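PDB 6AZH: TetR family transcriptional regulator from Clostridium perfringens, which probably binds operator DNA as a dimeric, ligand-responsive transcriptional regulator, with a putative role in controlling fatty acid metabolism. Local coordinates for residues E81-K84 against K85-K88; R143-I147 against S148-H152. All blocks are in the same frame, centred on the assembly; numbering follows the deposited sequence.

In the fold
Both contacts join residues close in sequence, and both fall within the TetR-like C-terminal region, the part that in this family carries the effector pocket and the dimer interface. Contact 1 comes first along the chain, as two turns of helix 79-96; contact 2 follows, where the loop after helix 113-138 turns into helix 147-165. Their centres lie about 16 Å apart and their nearest atoms about 7 Å, without touching. Helix 113-138 packs against both: Leu83 and Leu86 of contact 1 and Ala151 of contact 2 rest on it. The second subunit reaches contact 2 but not contact 1, which places 143-152 at the dimer interface and 81-88 away from it, packed by its own chain's helices.

Contact 1 of 2, residues E81-K84 against K85-K88; sequences EKLK and KLFK
Helix 79-96, part of the all-helical C-terminal region of this TetR-family protein, has two of its turns here, in which the backbone N of residue i+4 donates to the O of residue i: Lys85 N to Glu81 O, Leu86 N to Lys82 O at 2.8 Å, and Phe87 N to Leu83 O. The next bond, from Lys88 N to Lys84 O, is weak at 3.3 Å. The Leu83 carbonyl has a second neighbour, because the Phe87 ring lies against it: O sits 3.3 Å above the ring plane, over its centre. With Phe87 CG beside its backbone N (chi1 -56°), the ring is folded back along the preceding turn, and its far corner CZ comes 4.4 Å from Leu83 CB. On the same flank the two leucines meet through one methyl each, CD2 of Leu83 lying 4.2 Å from CD2 of Leu86, their side chains crossing obliquely. On another side of the helix, Lys84 runs out extended and its NZ forms a salt bridge of 2.9 Å with Glu81 OE2, reached on the syn side and 20° out of the carboxylate plane. The other lysines find partners outside 81-88: Lys85 with Asp77 and Lys82 NZ with Glu73 O, both earlier in the chain, and Lys88 with Glu92, one turn on. Among the neighbouring helices, Leu83 and Leu86 pack on helix 113-138, Leu86 also meets Leu69 of helix 50-74, and Phe87 lies against Thr182 and Ile185 of helix 174-187.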
loop_
_atom_site.group_PDB
_atom_site.type_symbol
_atom_site.label_atom_id
_atom_site.label_comp_id
_atom_site.label_asym_id
_atom_site.label_seq_id
_atom_site.Cartn_x
_atom_site.Cartn_y
_atom_site.Cartn_z
ATOM N N GLU A 81 -11.316 -21.042 -9.745
ATOM C CA GLU A 81 -10.590 -21.788 -8.731
ATOM C C GLU A 81 -9.133 -21.333 -8.655
ATOM O O GLU A 81 -8.538 -21.344 -7.569
ATOM C CB GLU A 81 -10.685 -23.288 -9.021
ATOM C CG GLU A 81 -12.119 -23.826 -8.904
ATOM C CD GLU A 81 -12.709 -23.539 -7.536
ATOM O OE1 GLU A 81 -12.040 -23.868 -6.532
ATOM O OE2 GLU A 81 -13.827 -22.970 -7.461
ATOM N N LYS A 82 -8.563 -20.908 -9.783
ATOM C CA LYS A 82 -7.224 -20.326 -9.749
ATOM C C LYS A 82 -7.205 -19.048 -8.924
ATOM O O LYS A 82 -6.228 -18.786 -8.208
ATOM C CB LYS A 82 -6.714 -20.043 -11.162
ATOM C CG LYS A 82 -6.315 -21.289 -11.970
ATOM C CD LYS A 82 -6.124 -20.935 -13.436
ATOM C CE LYS A 82 -5.366 -22.029 -14.181
ATOM N NZ LYS A 82 -5.187 -21.672 -15.617
ATOM N N LEU A 83 -8.274 -18.233 -9.002
ATOM C CA LEU A 83 -8.304 -17.004 -8.201
ATOM C C LEU A 83 -8.368 -17.322 -6.716
ATOM O O LEU A 83 -7.704 -16.664 -5.907
ATOM C CB LEU A 83 -9.481 -16.099 -8.596
ATOM C CG LEU A 83 -9.364 -15.461 -9.984
ATOM C CD1 LEU A 83 -10.697 -14.799 -10.386
ATOM C CD2 LEU A 83 -8.203 -14.449 -10.048
ATOM N N LYS A 84 -9.160 -18.323 -6.332
ATOM C CA LYS A 84 -9.181 -18.725 -4.930
ATOM C C LYS A 84 -7.798 -19.177 -4.468
ATOM O O LYS A 84 -7.359 -18.819 -3.367
ATOM C CB LYS A 84 -10.225 -19.818 -4.718
ATOM C CG LYS A 84 -11.658 -19.291 -4.865
ATOM C CD LYS A 84 -12.617 -20.469 -5.065
ATOM C CE LYS A 84 -14.056 -20.044 -5.280
ATOM N NZ LYS A 84 -14.882 -21.292 -5.284
ATOM N N LYS A 85 -7.079 -19.918 -5.316
ATOM C CA LYS A 85 -5.732 -20.360 -4.956
ATOM C C LYS A 85 -4.744 -19.196 -4.961
ATOM O O LYS A 85 -3.775 -19.211 -4.196
ATOM C CB LYS A 85 -5.266 -21.477 -5.896
ATOM C CG LYS A 85 -5.963 -22.831 -5.609
ATOM C CD LYS A 85 -5.687 -23.921 -6.653
ATOM C CE LYS A 85 -6.168 -25.282 -6.130
ATOM N NZ LYS A 85 -5.989 -26.375 -7.129
ATOM N N LEU A 86 -4.984 -18.185 -5.799
ATOM C CA LEU A 86 -4.136 -16.994 -5.813
ATOM C C LEU A 86 -4.195 -16.257 -4.478
ATOM O O LEU A 86 -3.155 -15.882 -3.916
ATOM C CB LEU A 86 -4.566 -16.078 -6.966
ATOM C CG LEU A 86 -3.991 -14.652 -6.909
ATOM C CD1 LEU A 86 -2.533 -14.707 -7.248
ATOM C CD2 LEU A 86 -4.729 -13.731 -7.890
ATOM N N PHE A 87 -5.408 -16.054 -3.942
ATOM C CA PHE A 87 -5.540 -15.321 -2.688
ATOM C C PHE A 87 -4.833 -16.054 -1.561
ATOM O O PHE A 87 -4.118 -15.439 -0.760
ATOM C CB PHE A 87 -7.018 -15.112 -2.339
ATOM C CG PHE A 87 -7.798 -14.420 -3.399
ATOM C CD1 PHE A 87 -7.199 -13.490 -4.231
ATOM C CD2 PHE A 87 -9.142 -14.718 -3.587
ATOM C CE1 PHE A 87 -7.926 -12.862 -5.228
ATOM C CE2 PHE A 87 -9.878 -14.085 -4.578
ATOM C CZ PHE A 87 -9.270 -13.155 -5.393
ATOM N N LYS A 88 -4.987 -17.378 -1.514
ATOM C CA LYS A 88 -4.342 -18.169 -0.477
ATOM C C LYS A 88 -2.825 -18.095 -0.602
ATOM O O LYS A 88 -2.126 -17.836 0.383
ATOM C CB LYS A 88 -4.818 -19.617 -0.562
ATOM C CG LYS A 88 -4.079 -20.562 0.350
ATOM C CD LYS A 88 -4.557 -21.994 0.103
ATOM C CE LYS A 88 -4.348 -22.865 1.323
ATOM N NZ LYS A 88 -2.922 -22.911 1.737
#

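Contact 2 of 2, residues R143-I147 against S148-H152; sequences RECDI and SLLAH
Asp146 OD1 accepts from two donors at the start of helix 147-165, Leu149 N and a water. The bond from Leu149 N, 3.1 Å long, is nearly straight (172°) and meets the carboxylate from above its plane. Asp146 CG stands anti to its own N (chi1 -168°), which swings OD1 over the start of the helix; the water that donates to it there accepts from Ser148 N at 2.8 Å. Beyond the cap the main-chain bonds begin, Leu150 N to Asp146 O at 3.0 Å and Ala151 N to Ile147 O at 2.8 Å, while Cys145 SG packs on Leu150 CD2 at 3.7 Å. Inside 148-152, Ser148 O is gripped twice by His152, by its backbone N at 3.0 Å and by its ring ND1 at 2.9 Å, the two donors arriving from opposite faces of the carbonyl plane. The oxygen lies in the imidazole plane, at the ring edge, so the bond fixes the rotation of the ring and implies that ND1 carries a proton. In the second subunit, Glu180 accepts from Asp146 N and the Tyr164 ring meets His152. An aspartate N-cap whose side chain takes the N-H of the third helical residue, Leu149, is a common way to begin a helix, here helix 147-165 at the dimer interface.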
loop_
_atom_site.group_PDB
_atom_site.type_symbol
_atom_site.label_atom_id
_atom_site.label_comp_id
_atom_site.label_asym_id
_atom_site.label_seq_id
_atom_site.Cartn_x
_atom_site.Cartn_y
_atom_site.Cartn_z
ATOM N N ARG A 143 -17.266 -11.129 -13.651
ATOM C CA ARG A 143 -17.970 -10.089 -14.393
ATOM C C ARG A 143 -17.029 -9.369 -15.357
ATOM O O ARG A 143 -15.827 -9.219 -15.104
ATOM C CB ARG A 143 -18.598 -9.076 -13.426
ATOM C CG ARG A 143 -17.572 -8.332 -12.550
ATOM C CD ARG A 143 -18.191 -7.195 -11.697
ATOM N NE ARG A 143 -18.570 -6.051 -12.519
ATOM C CZ ARG A 143 -17.921 -4.889 -12.567
ATOM N NH1 ARG A 143 -16.838 -4.675 -11.829
ATOM N NH2 ARG A 143 -18.364 -3.924 -13.365
ATOM N N GLU A 144 -17.583 -8.923 -16.477
ATOM C CA GLU A 144 -16.817 -8.071 -17.375
ATOM C C GLU A 144 -16.496 -6.758 -16.680
ATOM O O GLU A 144 -17.375 -6.127 -16.089
ATOM C CB GLU A 144 -17.601 -7.808 -18.659
ATOM C CG GLU A 144 -16.720 -7.331 -19.794
ATOM C CD GLU A 144 -16.432 -8.435 -20.789
ATOM O OE1 GLU A 144 -15.308 -8.462 -21.336
ATOM O OE2 GLU A 144 -17.332 -9.278 -21.022
ATOM N N CYS A 145 -15.234 -6.348 -16.731
ATOM C CA CYS A 145 -14.822 -5.160 -15.991
ATOM C C CYS A 145 -13.446 -4.755 -16.488
ATOM O O CYS A 145 -12.836 -5.438 -17.314
ATOM C CB CYS A 145 -14.795 -5.423 -14.486
ATOM S SG CYS A 145 -13.594 -6.706 -14.063
ATOM N N ASP A 146 -12.965 -3.632 -15.970
ATOM C CA ASP A 146 -11.613 -3.174 -16.230
ATOM C C ASP A 146 -10.632 -4.140 -15.573
ATOM O O ASP A 146 -10.475 -4.138 -14.348
ATOM C CB ASP A 146 -11.459 -1.755 -15.688
ATOM C CG ASP A 146 -10.185 -1.088 -16.154
ATOM O OD1 ASP A 146 -9.149 -1.775 -16.230
ATOM O OD2 ASP A 146 -10.219 0.131 -16.443
ATOM N N ILE A 147 -9.959 -4.948 -16.395
ATOM C CA ILE A 147 -9.125 -6.040 -15.900
ATOM C C ILE A 147 -7.901 -5.508 -15.164
ATOM O O ILE A 147 -7.544 -5.998 -14.086
ATOM C CB ILE A 147 -8.705 -6.948 -17.063
ATOM C CG1 ILE A 147 -9.911 -7.736 -17.564
ATOM C CG2 ILE A 147 -7.604 -7.879 -16.622
ATOM C CD1 ILE A 147 -9.609 -8.603 -18.792
ATOM N N SER A 148 -7.212 -4.536 -15.762
ATOM C CA SER A 148 -6.025 -3.974 -15.126
ATOM C C SER A 148 -6.372 -3.315 -13.795
ATOM O O SER A 148 -5.647 -3.479 -12.805
ATOM C CB SER A 148 -5.354 -2.976 -16.057
ATOM O OG SER A 148 -4.709 -3.650 -17.122
ATOM N N LEU A 149 -7.461 -2.550 -13.761
ATOM C CA LEU A 149 -7.906 -1.957 -12.507
ATOM C C LEU A 149 -8.172 -3.037 -11.467
ATOM O O LEU A 149 -7.731 -2.925 -10.319
ATOM C CB LEU A 149 -9.159 -1.106 -12.745
ATOM C CG LEU A 149 -9.705 -0.335 -11.549
ATOM C CD1 LEU A 149 -8.628 0.596 -11.010
ATOM C CD2 LEU A 149 -10.949 0.472 -11.912
ATOM N N LEU A 150 -8.891 -4.097 -11.857
ATOM C CA LEU A 150 -9.182 -5.176 -10.917
ATOM C C LEU A 150 -7.904 -5.869 -10.453
ATOM O O LEU A 150 -7.710 -6.094 -9.252
ATOM C CB LEU A 150 -10.138 -6.186 -11.553
ATOM C CG LEU A 150 -10.511 -7.368 -10.658
ATOM C CD1 LEU A 150 -11.072 -6.882 -9.318
ATOM C CD2 LEU A 150 -11.532 -8.255 -11.370
ATOM N N ALA A 151 -7.013 -6.206 -11.392
ATOM C CA ALA A 151 -5.788 -6.904 -11.010
ATOM C C ALA A 151 -4.975 -6.087 -10.016
ATOM O O ALA A 151 -4.382 -6.642 -9.085
ATOM C CB ALA A 151 -4.943 -7.225 -12.236
ATOM N N HIS A 152 -4.942 -4.763 -10.187
ATOM C CA HIS A 152 -4.220 -3.952 -9.208
ATOM C C HIS A 152 -4.926 -3.947 -7.862
ATOM O O HIS A 152 -4.266 -3.887 -6.822
ATOM C CB HIS A 152 -4.043 -2.524 -9.717
ATOM C CG HIS A 152 -2.893 -2.376 -10.657
ATOM N ND1 HIS A 152 -2.941 -2.823 -11.958
ATOM C CD2 HIS A 152 -1.652 -1.863 -10.478
ATOM C CE1 HIS A 152 -1.784 -2.572 -12.549
ATOM N NE2 HIS A 152 -0.986 -1.989 -11.674
HETATM O O HOH W 1 -7.633 -3.578 -18.391
#